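Local coordinates for penicillin-binding protein 2 (Pbp2) (Helicobacter pylori, PDB 5LP5) that probably cross-links peptidoglycan as a penicillin-binding transpeptidase of the cell-wall elongation machinery, and forms a complex with the rod shape-determining protein MreC, at residues 202-208 / 220-226; 195-201 / 228-232; 52-56 / 148-152. The contacts are given in a common frame with arbitrary orientation. Residues are numbered along the deposited sequence.

Contact 1 of 3, residues 202-208 / 220-226; sequences KVGYKIM and LEVVLPS
Two arms of a beta hairpin, strands 204-210 and 216-223, pair here almost exactly antiparallel: over 204-208 and 220-223 the axes make 171° and approach to 4.8 Å. At the open end Lys202 and Ser226 form a two-bond clasp, Lys202 N to Ser226 OG at 3.0 Å and Ser226 N to Lys202 O at 3.3 Å; Ser226 OG also bonds to Asn229. Gly204, fully extended, sets its CA 3.2 Å from Val223 O, where any CB would clash. Tyr205 and Val223 form a hydrogen-bonded pair: Tyr205 N to Val223 O and Val223 N to Tyr205 O are both 3.0 Å. The Tyr205 side chain (chi1 p) turns its ring over Val223, whose CB lies 4.1 Å from the ring centroid in a CH-pi contact, and its OH gives a very short 2.4 Å hydrogen bond to OE2 of extended Glu221. Lys206 and Val222, the non-hydrogen-bonded pair, share the other face. At Ile207 the ladder slips into a classic beta bulge: Ile207 O accepts from Leu220 N (2.8 Å) and Glu221 N (3.2 Å), while Ile207 N reaches Glu221 O at 3.1 Å. Strand 43-49 covers the far edge of 204-210, and its Lys46 makes a cation-pi contact with Tyr205. Backbone bonds thus set the register, while the tyrosine supplies both an apolar surface for valine and a hydroxyl donor for the glutamate carboxylate.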
ATOM      1  N   LYS A 202       3.423   7.831 -12.671  1.00 44.87           N
ATOM      2  CA  LYS A 202       3.154   7.657 -14.106  1.00 48.37           C
ATOM      3  C   LYS A 202       3.153   6.166 -14.436  1.00 47.63           C
ATOM      4  O   LYS A 202       4.005   5.424 -13.939  1.00 51.53           O
ATOM      5  CB  LYS A 202       4.210   8.357 -14.965  1.00 50.58           C
ATOM      6  CG  LYS A 202       4.459   9.810 -14.603  1.00 54.40           C
ATOM      7  CD  LYS A 202       5.892  10.237 -14.913  1.00 57.28           C
ATOM      8  CE  LYS A 202       6.098  10.453 -16.403  1.00 59.58           C
ATOM      9  NZ  LYS A 202       5.336  11.638 -16.896  1.00 60.23           N
ATOM     10  N   VAL A 203       2.211   5.721 -15.263  1.00 45.20           N
ATOM     11  CA  VAL A 203       2.238   4.344 -15.731  1.00 45.64           C
ATOM     12  C   VAL A 203       3.363   4.145 -16.724  1.00 43.87           C
ATOM     13  O   VAL A 203       3.810   5.080 -17.383  1.00 42.69           O
ATOM     14  CB  VAL A 203       0.956   3.895 -16.448  1.00 48.26           C
ATOM     15  CG1 VAL A 203      -0.182   3.739 -15.458  1.00 46.63           C
ATOM     16  CG2 VAL A 203       0.629   4.829 -17.615  1.00 52.47           C
ATOM     17  N   GLY A 204       3.802   2.902 -16.815  1.00 42.31           N
ATOM     18  CA  GLY A 204       4.659   2.473 -17.887  1.00 41.98           C
ATOM     19  C   GLY A 204       3.888   1.377 -18.575  1.00 41.58           C
ATOM     20  O   GLY A 204       2.757   1.055 -18.196  1.00 41.84           O
ATOM     21  N   TYR A 205       4.495   0.800 -19.591  1.00 39.39           N
ATOM     22  CA  TYR A 205       3.874  -0.300 -20.289  1.00 39.59           C
ATOM     23  C   TYR A 205       4.934  -1.232 -20.854  1.00 40.18           C
ATOM     24  O   TYR A 205       6.112  -0.876 -20.957  1.00 37.93           O
ATOM     25  CB  TYR A 205       2.950   0.227 -21.392  1.00 38.87           C
ATOM     26  CG  TYR A 205       3.627   1.015 -22.513  1.00 38.81           C
ATOM     27  CD1 TYR A 205       4.149   0.371 -23.616  1.00 39.44           C
ATOM     28  CD2 TYR A 205       3.708   2.397 -22.472  1.00 38.19           C
ATOM     29  CE1 TYR A 205       4.756   1.061 -24.630  1.00 40.50           C
ATOM     30  CE2 TYR A 205       4.308   3.106 -23.490  1.00 39.11           C
ATOM     31  CZ  TYR A 205       4.828   2.435 -24.568  1.00 41.22           C
ATOM     32  OH  TYR A 205       5.420   3.138 -25.604  1.00 44.87           O
ATOM     33  N   LYS A 206       4.506  -2.430 -21.216  1.00 41.18           N
ATOM     34  CA  LYS A 206       5.420  -3.409 -21.753  1.00 44.47           C
ATOM     35  C   LYS A 206       4.735  -4.192 -22.849  1.00 46.41           C
ATOM     36  O   LYS A 206       3.754  -4.859 -22.596  1.00 45.62           O
ATOM     37  CB  LYS A 206       5.860  -4.323 -20.626  1.00 46.45           C
ATOM     38  CG  LYS A 206       6.605  -5.546 -21.060  1.00 49.57           C
ATOM     39  CD  LYS A 206       7.360  -6.094 -19.865  1.00 50.55           C
ATOM     40  CE  LYS A 206       7.894  -7.478 -20.163  1.00 55.97           C
ATOM     41  NZ  LYS A 206       9.045  -7.808 -19.278  1.00 62.68           N
ATOM     42  N   ILE A 207       5.237  -4.072 -24.076  1.00 49.41           N
ATOM     43  CA  ILE A 207       4.653  -4.733 -25.241  1.00 51.43           C
ATOM     44  C   ILE A 207       5.500  -5.943 -25.623  1.00 54.40           C
ATOM     45  O   ILE A 207       6.722  -5.848 -25.731  1.00 52.47           O
ATOM     46  CB  ILE A 207       4.591  -3.791 -26.447  1.00 52.48           C
ATOM     47  CG1 ILE A 207       3.834  -2.512 -26.088  1.00 53.73           C
ATOM     48  CG2 ILE A 207       3.890  -4.453 -27.614  1.00 52.54           C
ATOM     49  CD1 ILE A 207       3.736  -1.517 -27.224  1.00 55.93           C
ATOM     50  N   MET A 208       4.836  -7.073 -25.852  1.00 58.10           N
ATOM     51  CA  MET A 208       5.506  -8.363 -25.983  1.00 64.34           C
ATOM     52  C   MET A 208       4.990  -9.183 -27.150  1.00 72.44           C
ATOM     53  O   MET A 208       3.802  -9.156 -27.465  1.00 79.67           O
ATOM     54  CB  MET A 208       5.301  -9.171 -24.713  1.00 64.22           C
ATOM     55  CG  MET A 208       5.813  -8.472 -23.478  1.00 64.95           C
ATOM     56  SD  MET A 208       5.775  -9.598 -22.106  1.00 71.91           S
ATOM     57  CE  MET A 208       4.024  -9.617 -21.744  1.00 74.61           C
ATOM     58  N   LEU A 220       9.243  -6.530 -26.832  1.00 51.00           N
ATOM     59  CA  LEU A 220       9.486  -5.684 -28.014  1.00 51.17           C
ATOM     60  C   LEU A 220       9.713  -4.222 -27.655  1.00 46.90           C
ATOM     61  O   LEU A 220      10.389  -3.497 -28.376  1.00 44.77           O
ATOM     62  CB  LEU A 220       8.302  -5.771 -28.979  1.00 54.67           C
ATOM     63  CG  LEU A 220       7.965  -7.171 -29.506  1.00 57.29           C
ATOM     64  CD1 LEU A 220       6.583  -7.203 -30.120  1.00 58.65           C
ATOM     65  CD2 LEU A 220       9.004  -7.649 -30.503  1.00 60.16           C
ATOM     66  N   GLU A 221       9.088  -3.793 -26.564  1.00 44.51           N
ATOM     67  CA  GLU A 221       9.178  -2.426 -26.063  1.00 42.39           C
ATOM     68  C   GLU A 221       8.982  -2.459 -24.541  1.00 40.22           C
ATOM     69  O   GLU A 221       8.221  -3.268 -24.009  1.00 37.23           O
ATOM     70  CB  GLU A 221       8.106  -1.562 -26.734  1.00 41.77           C
ATOM     71  CG  GLU A 221       8.032  -0.110 -26.305  1.00 41.65           C
ATOM     72  CD  GLU A 221       7.031   0.715 -27.156  1.00 42.18           C
ATOM     73  OE1 GLU A 221       6.308   0.163 -28.009  1.00 42.32           O
ATOM     74  OE2 GLU A 221       6.951   1.943 -26.989  1.00 41.55           O
ATOM     75  N   VAL A 222       9.718  -1.612 -23.842  1.00 40.74           N
ATOM     76  CA  VAL A 222       9.465  -1.359 -22.430  1.00 40.43           C
ATOM     77  C   VAL A 222       9.534   0.146 -22.235  1.00 41.83           C
ATOM     78  O   VAL A 222      10.425   0.814 -22.760  1.00 44.30           O
ATOM     79  CB  VAL A 222      10.487  -2.007 -21.466  1.00 39.17           C
ATOM     80  CG1 VAL A 222      10.009  -1.859 -20.040  1.00 37.77           C
ATOM     81  CG2 VAL A 222      10.676  -3.467 -21.756  1.00 40.14           C
ATOM     82  N   VAL A 223       8.568   0.669 -21.495  1.00 41.27           N
ATOM     83  CA  VAL A 223       8.657   1.984 -20.916  1.00 40.98           C
ATOM     84  C   VAL A 223       8.442   1.781 -19.425  1.00 40.47           C
ATOM     85  O   VAL A 223       7.435   1.226 -19.016  1.00 44.53           O
ATOM     86  CB  VAL A 223       7.571   2.905 -21.488  1.00 40.89           C
ATOM     87  CG1 VAL A 223       7.490   4.200 -20.697  1.00 40.84           C
ATOM     88  CG2 VAL A 223       7.831   3.194 -22.962  1.00 41.94           C
ATOM     89  N   LEU A 224       9.381   2.210 -18.600  1.00 39.95           N
ATOM     90  CA  LEU A 224       9.250   1.997 -17.144  1.00 38.63           C
ATOM     91  C   LEU A 224       8.336   3.001 -16.437  1.00 37.80           C
ATOM     92  O   LEU A 224       8.193   4.145 -16.871  1.00 36.18           O
ATOM     93  CB  LEU A 224      10.622   2.046 -16.478  1.00 37.29           C
ATOM     94  CG  LEU A 224      11.604   0.946 -16.823  1.00 37.45           C
ATOM     95  CD1 LEU A 224      12.890   1.288 -16.099  1.00 39.04           C
ATOM     96  CD2 LEU A 224      11.083  -0.420 -16.397  1.00 37.38           C
ATOM     97  N   PRO A 225       7.723   2.573 -15.327  1.00 38.91           N
ATOM     98  CA  PRO A 225       6.888   3.486 -14.557  1.00 40.65           C
ATOM     99  C   PRO A 225       7.737   4.333 -13.650  1.00 44.45           C
ATOM    100  O   PRO A 225       8.860   3.956 -13.346  1.00 46.07           O
ATOM    101  CB  PRO A 225       6.041   2.552 -13.720  1.00 38.71           C
ATOM    102  CG  PRO A 225       6.944   1.382 -13.490  1.00 37.74           C
ATOM    103  CD  PRO A 225       7.804   1.240 -14.708  1.00 37.99           C
ATOM    104  N   SER A 226       7.205   5.473 -13.223  1.00 51.10           N
ATOM    105  CA  SER A 226       7.890   6.315 -12.254  1.00 53.57           C
ATOM    106  C   SER A 226       8.045   5.535 -10.945  1.00 55.29           C
ATOM    107  O   SER A 226       7.345   4.553 -10.699  1.00 57.00           O
ATOM    108  CB  SER A 226       7.125   7.623 -12.024  1.00 54.53           C
ATOM    109  OG  SER A 226       6.015   7.435 -11.161  1.00 56.76           O
TER

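Contact 2 of 3, residues 195-201 / 228-232; sequences YNKLLQG and NNHLQ
The short helix 196-200 meets the chain leading into strand 231-232 by shape alone, burying 345 Å². Leu199 N to Tyr195 O (3.0 Å) opens the helix after its N-cap, Tyr195. The main bump is Leu231 (chi1 t, chi2 p), whose CB points at the helix and whose side chain enters a hollow walled by Tyr195, Leu198 (chi1 t, chi2 p) and Leu199 (chi1 m, chi2 t); the CB of Leu199 points away, but its end comes back to Leu231. Leu231 CD2 lies 3.8 Å from Tyr195 CB, Leu231 CD1 3.6 Å from Leu198 CD2, and Leu231 CB 3.9 Å from Leu199 CD2. Leucine suits the place because its branched end puts CD1 against Leu198 and CD2 against Tyr195. Backbones come closest at Leu199 and Asn229, CA atoms 5.1 Å apart. The asparagine fills a second hollow, at the helix end: its CB is 3.8 Å from Leu198 O and its OD1, bonded to Ser226, 3.5 Å from Gly201 CA. Gly201 leaves the helix with phi 77°, and a CB there would hit Asn229 ND2. This partly buried apolar packing joins a helix of the dimerisation-domain family region to short strand 231-232, which pairs in parallel with strand 56-57 in the mixed sheet.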
ATOM      1  N   TYR A 195      -1.906  16.652  -4.084  1.00 32.96           N
ATOM      2  CA  TYR A 195      -0.700  16.083  -4.667  1.00 31.69           C
ATOM      3  C   TYR A 195      -0.977  14.743  -5.328  1.00 31.59           C
ATOM      4  O   TYR A 195      -0.122  13.846  -5.314  1.00 28.72           O
ATOM      5  CB  TYR A 195       0.414  15.992  -3.604  1.00 31.55           C
ATOM      6  CG  TYR A 195       1.006  17.351  -3.243  1.00 31.28           C
ATOM      7  CD1 TYR A 195       0.628  18.012  -2.079  1.00 29.66           C
ATOM      8  CD2 TYR A 195       1.925  17.980  -4.089  1.00 30.34           C
ATOM      9  CE1 TYR A 195       1.155  19.250  -1.768  1.00 30.37           C
ATOM     10  CE2 TYR A 195       2.455  19.207  -3.772  1.00 30.55           C
ATOM     11  CZ  TYR A 195       2.064  19.839  -2.616  1.00 30.97           C
ATOM     12  OH  TYR A 195       2.590  21.073  -2.288  1.00 35.54           O
ATOM     13  N   ASN A 196      -2.161  14.621  -5.947  1.00 33.82           N
ATOM     14  CA  ASN A 196      -2.580  13.344  -6.538  1.00 34.27           C
ATOM     15  C   ASN A 196      -1.637  12.884  -7.629  1.00 37.84           C
ATOM     16  O   ASN A 196      -1.175  11.746  -7.621  1.00 37.19           O
ATOM     17  CB  ASN A 196      -3.958  13.430  -7.140  1.00 34.48           C
ATOM     18  CG  ASN A 196      -4.535  12.059  -7.432  1.00 33.95           C
ATOM     19  OD1 ASN A 196      -4.861  11.327  -6.510  1.00 35.30           O
ATOM     20  ND2 ASN A 196      -4.666  11.704  -8.707  1.00 33.31           N
ATOM     21  N   LYS A 197      -1.364  13.779  -8.575  1.00 42.29           N
ATOM     22  CA  LYS A 197      -0.473  13.470  -9.680  1.00 44.41           C
ATOM     23  C   LYS A 197       0.858  12.925  -9.211  1.00 40.78           C
ATOM     24  O   LYS A 197       1.324  11.915  -9.730  1.00 39.44           O
ATOM     25  CB  LYS A 197      -0.231  14.709 -10.529  1.00 51.14           C
ATOM     26  CG  LYS A 197      -1.429  15.095 -11.358  1.00 56.94           C
ATOM     27  CD  LYS A 197      -1.017  15.956 -12.539  1.00 67.49           C
ATOM     28  CE  LYS A 197      -2.236  16.510 -13.267  1.00 76.82           C
ATOM     29  NZ  LYS A 197      -3.033  17.425 -12.395  1.00 84.03           N
ATOM     30  N   LEU A 198       1.464  13.597  -8.239  1.00 38.49           N
ATOM     31  CA  LEU A 198       2.722  13.129  -7.651  1.00 38.63           C
ATOM     32  C   LEU A 198       2.572  11.736  -7.050  1.00 36.47           C
ATOM     33  O   LEU A 198       3.270  10.811  -7.432  1.00 33.03           O
ATOM     34  CB  LEU A 198       3.212  14.113  -6.581  1.00 39.35           C
ATOM     35  CG  LEU A 198       4.457  13.722  -5.787  1.00 40.18           C
ATOM     36  CD1 LEU A 198       5.650  13.722  -6.710  1.00 43.27           C
ATOM     37  CD2 LEU A 198       4.734  14.651  -4.618  1.00 39.44           C
ATOM     38  N   LEU A 199       1.642  11.609  -6.112  1.00 38.46           N
ATOM     39  CA  LEU A 199       1.479  10.379  -5.319  1.00 38.81           C
ATOM     40  C   LEU A 199       1.156   9.159  -6.180  1.00 38.95           C
ATOM     41  O   LEU A 199       1.610   8.035  -5.907  1.00 33.96           O
ATOM     42  CB  LEU A 199       0.391  10.583  -4.259  1.00 37.25           C
ATOM     43  CG  LEU A 199       0.829  11.524  -3.131  1.00 36.87           C
ATOM     44  CD1 LEU A 199      -0.371  12.057  -2.349  1.00 36.83           C
ATOM     45  CD2 LEU A 199       1.811  10.807  -2.204  1.00 36.01           C
ATOM     46  N   GLN A 200       0.378   9.405  -7.227  1.00 40.23           N
ATOM     47  CA  GLN A 200      -0.063   8.352  -8.120  1.00 40.69           C
ATOM     48  C   GLN A 200       1.065   7.876  -9.014  1.00 40.33           C
ATOM     49  O   GLN A 200       1.170   6.697  -9.322  1.00 42.95           O
ATOM     50  CB  GLN A 200      -1.209   8.855  -8.994  1.00 39.65           C
ATOM     51  CG  GLN A 200      -1.860   7.756  -9.802  1.00 40.77           C
ATOM     52  CD  GLN A 200      -3.315   8.031 -10.053  1.00 42.63           C
ATOM     53  OE1 GLN A 200      -3.662   8.943 -10.808  1.00 39.57           O
ATOM     54  NE2 GLN A 200      -4.182   7.258  -9.396  1.00 44.76           N
ATOM     55  N   GLY A 201       1.896   8.801  -9.455  1.00 39.79           N
ATOM     56  CA  GLY A 201       2.969   8.463 -10.379  1.00 41.09           C
ATOM     57  C   GLY A 201       2.506   8.262 -11.809  1.00 42.14           C
ATOM     58  O   GLY A 201       1.351   8.495 -12.126  1.00 45.17           O
ATOM     59  N   ASN A 228      10.030   7.158  -7.581  1.00 71.42           N
ATOM     60  CA  ASN A 228       9.996   8.042  -6.399  1.00 76.00           C
ATOM     61  C   ASN A 228       8.702   8.865  -6.386  1.00 69.45           C
ATOM     62  O   ASN A 228       8.662  10.012  -6.837  1.00 62.77           O
ATOM     63  CB  ASN A 228      11.249   8.936  -6.294  1.00 83.78           C
ATOM     64  CG  ASN A 228      12.467   8.193  -5.727  1.00 93.09           C
ATOM     65  OD1 ASN A 228      12.343   7.282  -4.903  1.00 97.67           O
ATOM     66  ND2 ASN A 228      13.654   8.594  -6.167  1.00102.02           N
ATOM     67  N   ASN A 229       7.644   8.234  -5.880  1.00 65.93           N
ATOM     68  CA  ASN A 229       6.321   8.831  -5.795  1.00 60.00           C
ATOM     69  C   ASN A 229       5.969   9.269  -4.369  1.00 55.87           C
ATOM     70  O   ASN A 229       4.902   9.815  -4.146  1.00 55.81           O
ATOM     71  CB  ASN A 229       5.275   7.844  -6.308  1.00 59.13           C
ATOM     72  CG  ASN A 229       5.481   7.485  -7.781  1.00 62.35           C
ATOM     73  OD1 ASN A 229       5.943   8.299  -8.598  1.00 55.59           O
ATOM     74  ND2 ASN A 229       5.131   6.257  -8.128  1.00 66.14           N
ATOM     75  N   HIS A 230       6.882   9.057  -3.424  1.00 54.36           N
ATOM     76  CA  HIS A 230       6.655   9.390  -2.002  1.00 55.01           C
ATOM     77  C   HIS A 230       6.604  10.896  -1.776  1.00 50.18           C
ATOM     78  O   HIS A 230       7.072  11.681  -2.598  1.00 52.10           O
ATOM     79  CB  HIS A 230       7.788   8.839  -1.138  1.00 59.70           C
ATOM     80  CG  HIS A 230       9.083   9.553  -1.363  1.00 67.24           C
ATOM     81  ND1 HIS A 230       9.895   9.284  -2.447  1.00 69.53           N
ATOM     82  CD2 HIS A 230       9.676  10.568  -0.688  1.00 68.41           C
ATOM     83  CE1 HIS A 230      10.946  10.078  -2.416  1.00 75.21           C
ATOM     84  NE2 HIS A 230      10.840  10.866  -1.358  1.00 75.89           N
ATOM     85  N   LEU A 231       6.047  11.292  -0.638  1.00 47.78           N
ATOM     86  CA  LEU A 231       5.883  12.713  -0.303  1.00 44.47           C
ATOM     87  C   LEU A 231       6.102  12.957   1.183  1.00 40.62           C
ATOM     88  O   LEU A 231       5.490  12.317   2.044  1.00 39.28           O
ATOM     89  CB  LEU A 231       4.492  13.218  -0.701  1.00 45.25           C
ATOM     90  CG  LEU A 231       4.123  14.677  -0.401  1.00 46.00           C
ATOM     91  CD1 LEU A 231       5.029  15.652  -1.132  1.00 46.69           C
ATOM     92  CD2 LEU A 231       2.679  14.934  -0.788  1.00 46.83           C
ATOM     93  N   GLN A 232       6.976  13.908   1.476  1.00 38.13           N
ATOM     94  CA  GLN A 232       7.288  14.255   2.849  1.00 36.74           C
ATOM     95  C   GLN A 232       6.640  15.588   3.263  1.00 36.47           C
ATOM     96  O   GLN A 232       6.805  16.612   2.579  1.00 40.45           O
ATOM     97  CB  GLN A 232       8.802  14.326   3.034  1.00 36.04           C
ATOM     98  CG  GLN A 232       9.221  14.129   4.474  1.00 34.74           C
ATOM     99  CD  GLN A 232      10.649  14.522   4.741  1.00 35.65           C
ATOM    100  OE1 GLN A 232      11.355  15.078   3.878  1.00 35.34           O
ATOM    101  NE2 GLN A 232      11.091  14.242   5.973  1.00 36.65           N
TER

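Contact 3 of 3, residues 52-56 / 148-152; sequences TRGNI and LDKRY
Residues 52-55 link strand 43-49 to strand 56-57, which Ile56 opens, while 148-152 is the end of strand 144-152 in the mixed sheet; both lie in the dimerisation-domain family region. Thr52 to Asn55 take a polyproline II-like extended course (phi/psi near -70/140). The backbones stay apart, CA to CA 7.7 Å for Thr52 and Asp149 and 8.4 Å for Arg53 and Arg151, so side chains must span the gap. At one end Asp149 points its CB toward the link, and Thr52 OG1 (chi1 t) donates a 2.7 Å hydrogen bond to Asp149 OD2; both residues also pack against MreC, on its Tyr220 and Thr221. At the other, Arg151 (chi1 t, chi2 p, then extended) brings its guanidinium up to the link, where NH1 and NH2 each donate a 2.9 Å hydrogen bond to Gly54 O. Arg53, extended through chi1 to chi3, places NE over a face of the Arg151 guanidinium, 3.6 Å from Arg151 NH2. Two like charges so close need an acid, and Glu192 supplies it, salt-bridged to both arginines. Ile56 adds an apolar flank, its CD1 3.9 Å from Arg151 NH2. A long arginine suits this place, since its several donors serve a carbonyl and a carboxylate at once. The chemistry implies a buried arginine pair, its charge partly offset by one shared carboxylate, that ties the link to the strand through side chains.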
ATOM      1  N   THR A  52       2.818   1.638  -7.409  1.00 33.40           N
ATOM      2  CA  THR A  52       2.078   1.640  -6.147  1.00 33.14           C
ATOM      3  C   THR A  52       1.971   3.075  -5.679  1.00 30.47           C
ATOM      4  O   THR A  52       2.926   3.839  -5.807  1.00 29.71           O
ATOM      5  CB  THR A  52       2.786   0.747  -5.080  1.00 35.65           C
ATOM      6  OG1 THR A  52       1.898   0.478  -3.983  1.00 39.47           O
ATOM      7  CG2 THR A  52       4.074   1.395  -4.553  1.00 35.70           C
ATOM      8  N   ARG A  53       0.810   3.458  -5.162  1.00 30.08           N
ATOM      9  CA  ARG A  53       0.607   4.862  -4.759  1.00 30.85           C
ATOM     10  C   ARG A  53       1.563   5.270  -3.671  1.00 30.82           C
ATOM     11  O   ARG A  53       1.738   4.540  -2.705  1.00 31.58           O
ATOM     12  CB  ARG A  53      -0.823   5.141  -4.311  1.00 29.21           C
ATOM     13  CG  ARG A  53      -1.069   6.608  -3.998  1.00 28.31           C
ATOM     14  CD  ARG A  53      -2.533   6.883  -3.661  1.00 29.33           C
ATOM     15  NE  ARG A  53      -2.718   8.269  -3.228  1.00 29.33           N
ATOM     16  CZ  ARG A  53      -3.133   9.264  -4.008  1.00 29.24           C
ATOM     17  NH1 ARG A  53      -3.461   9.048  -5.281  1.00 28.55           N
ATOM     18  NH2 ARG A  53      -3.237  10.480  -3.497  1.00 29.85           N
ATOM     19  N   GLY A  54       2.170   6.444  -3.843  1.00 33.25           N
ATOM     20  CA  GLY A  54       3.265   6.915  -2.977  1.00 33.68           C
ATOM     21  C   GLY A  54       2.910   7.084  -1.506  1.00 33.56           C
ATOM     22  O   GLY A  54       1.771   7.400  -1.159  1.00 35.02           O
ATOM     23  N   ASN A  55       3.900   6.875  -0.642  1.00 34.06           N
ATOM     24  CA  ASN A  55       3.713   7.029   0.800  1.00 34.41           C
ATOM     25  C   ASN A  55       3.743   8.490   1.198  1.00 32.59           C
ATOM     26  O   ASN A  55       4.466   9.291   0.596  1.00 30.64           O
ATOM     27  CB  ASN A  55       4.820   6.328   1.579  1.00 37.36           C
ATOM     28  CG  ASN A  55       4.713   4.824   1.543  1.00 41.09           C
ATOM     29  OD1 ASN A  55       3.657   4.259   1.280  1.00 45.45           O
ATOM     30  ND2 ASN A  55       5.829   4.161   1.817  1.00 44.77           N
ATOM     31  N   ILE A  56       2.977   8.822   2.234  1.00 31.59           N
ATOM     32  CA  ILE A  56       3.038  10.152   2.826  1.00 33.59           C
ATOM     33  C   ILE A  56       3.759  10.090   4.173  1.00 33.95           C
ATOM     34  O   ILE A  56       3.380   9.321   5.071  1.00 31.53           O
ATOM     35  CB  ILE A  56       1.639  10.811   2.981  1.00 32.85           C
ATOM     36  CG1 ILE A  56       1.001  10.992   1.612  1.00 32.68           C
ATOM     37  CG2 ILE A  56       1.743  12.183   3.647  1.00 32.96           C
ATOM     38  CD1 ILE A  56      -0.440  11.465   1.643  1.00 34.45           C
ATOM     39  N   LEU A 148      -3.828  -7.007  -4.387  1.00 34.91           N
ATOM     40  CA  LEU A 148      -4.350  -5.650  -4.573  1.00 34.88           C
ATOM     41  C   LEU A 148      -3.809  -4.731  -3.483  1.00 34.30           C
ATOM     42  O   LEU A 148      -3.418  -5.184  -2.416  1.00 31.38           O
ATOM     43  CB  LEU A 148      -5.879  -5.637  -4.450  1.00 35.24           C
ATOM     44  CG  LEU A 148      -6.716  -6.570  -5.306  1.00 36.80           C
ATOM     45  CD1 LEU A 148      -8.153  -6.568  -4.794  1.00 37.20           C
ATOM     46  CD2 LEU A 148      -6.653  -6.158  -6.766  1.00 36.73           C
ATOM     47  N   ASP A 149      -3.835  -3.430  -3.744  1.00 37.52           N
ATOM     48  CA  ASP A 149      -3.500  -2.419  -2.753  1.00 41.21           C
ATOM     49  C   ASP A 149      -4.740  -1.783  -2.132  1.00 40.86           C
ATOM     50  O   ASP A 149      -5.701  -1.493  -2.815  1.00 46.93           O
ATOM     51  CB  ASP A 149      -2.639  -1.314  -3.382  1.00 43.99           C
ATOM     52  CG  ASP A 149      -1.162  -1.579  -3.235  1.00 48.76           C
ATOM     53  OD1 ASP A 149      -0.817  -2.379  -2.327  1.00 53.64           O
ATOM     54  OD2 ASP A 149      -0.358  -0.990  -4.012  1.00 54.12           O
ATOM     55  N   LYS A 150      -4.688  -1.561  -0.831  1.00 39.43           N
ATOM     56  CA  LYS A 150      -5.705  -0.822  -0.113  1.00 39.37           C
ATOM     57  C   LYS A 150      -4.996   0.263   0.674  1.00 39.02           C
ATOM     58  O   LYS A 150      -4.040  -0.022   1.365  1.00 43.62           O
ATOM     59  CB  LYS A 150      -6.467  -1.763   0.823  1.00 40.79           C
ATOM     60  CG  LYS A 150      -6.829  -1.192   2.170  1.00 41.24           C
ATOM     61  CD  LYS A 150      -7.670  -2.195   2.948  1.00 42.70           C
ATOM     62  CE  LYS A 150      -7.215  -2.301   4.389  1.00 41.99           C
ATOM     63  NZ  LYS A 150      -8.256  -2.967   5.189  1.00 44.87           N
ATOM     64  N   ARG A 151      -5.429   1.507   0.560  1.00 37.79           N
ATOM     65  CA  ARG A 151      -4.782   2.601   1.263  1.00 34.69           C
ATOM     66  C   ARG A 151      -4.963   2.380   2.754  1.00 34.84           C
ATOM     67  O   ARG A 151      -5.945   1.771   3.207  1.00 32.53           O
ATOM     68  CB  ARG A 151      -5.390   3.943   0.839  1.00 35.26           C
ATOM     69  CG  ARG A 151      -4.543   5.180   1.148  1.00 34.86           C
ATOM     70  CD  ARG A 151      -3.271   5.228   0.299  1.00 34.38           C
ATOM     71  NE  ARG A 151      -2.660   6.566   0.236  1.00 33.26           N
ATOM     72  CZ  ARG A 151      -1.407   6.809  -0.156  1.00 32.25           C
ATOM     73  NH1 ARG A 151      -0.620   5.816  -0.548  1.00 32.41           N
ATOM     74  NH2 ARG A 151      -0.929   8.048  -0.165  1.00 32.06           N
ATOM     75  N   TYR A 152      -3.999   2.871   3.521  1.00 36.67           N
ATOM     76  CA  TYR A 152      -4.000   2.696   4.974  1.00 36.48           C
ATOM     77  C   TYR A 152      -3.377   3.888   5.704  1.00 35.46           C
ATOM     78  O   TYR A 152      -2.258   4.292   5.418  1.00 33.54           O
ATOM     79  CB  TYR A 152      -3.256   1.413   5.343  1.00 37.75           C
ATOM     80  CG  TYR A 152      -3.257   1.113   6.824  1.00 39.52           C
ATOM     81  CD1 TYR A 152      -4.436   0.761   7.493  1.00 43.07           C
ATOM     82  CD2 TYR A 152      -2.088   1.192   7.556  1.00 38.52           C
ATOM     83  CE1 TYR A 152      -4.438   0.506   8.855  1.00 42.70           C
ATOM     84  CE2 TYR A 152      -2.071   0.920   8.907  1.00 38.32           C
ATOM     85  CZ  TYR A 152      -3.240   0.582   9.555  1.00 40.18           C
ATOM     86  OH  TYR A 152      -3.192   0.339  10.906  1.00 39.56           O
TER

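In the fold
Contacts 2 and 3 form one continuous block, their centres about 11 Å apart: Leu199 O lies 2.7 Å from Gly54 N and Leu231 N 2.8 Å from Asn55 O, both probable hydrogen bonds, so segment 52-56 is held between the helix and strand of contact 2 and strand 144-152 of contact 3. Contact 1 continues contact 2 outward. Its hairpin leaves from Gly201 and returns toward Asn228, the contacts touching where Ser226 OG meets Gly201 CA at 3.3 Å, centres about 19 Å apart. Contacts 1 and 3 stay about 6 Å apart at their nearest atoms (centres about 21 Å), yet MreC Tyr220 packs on both, against Pro225 and Thr52, placing part of the partner interface there.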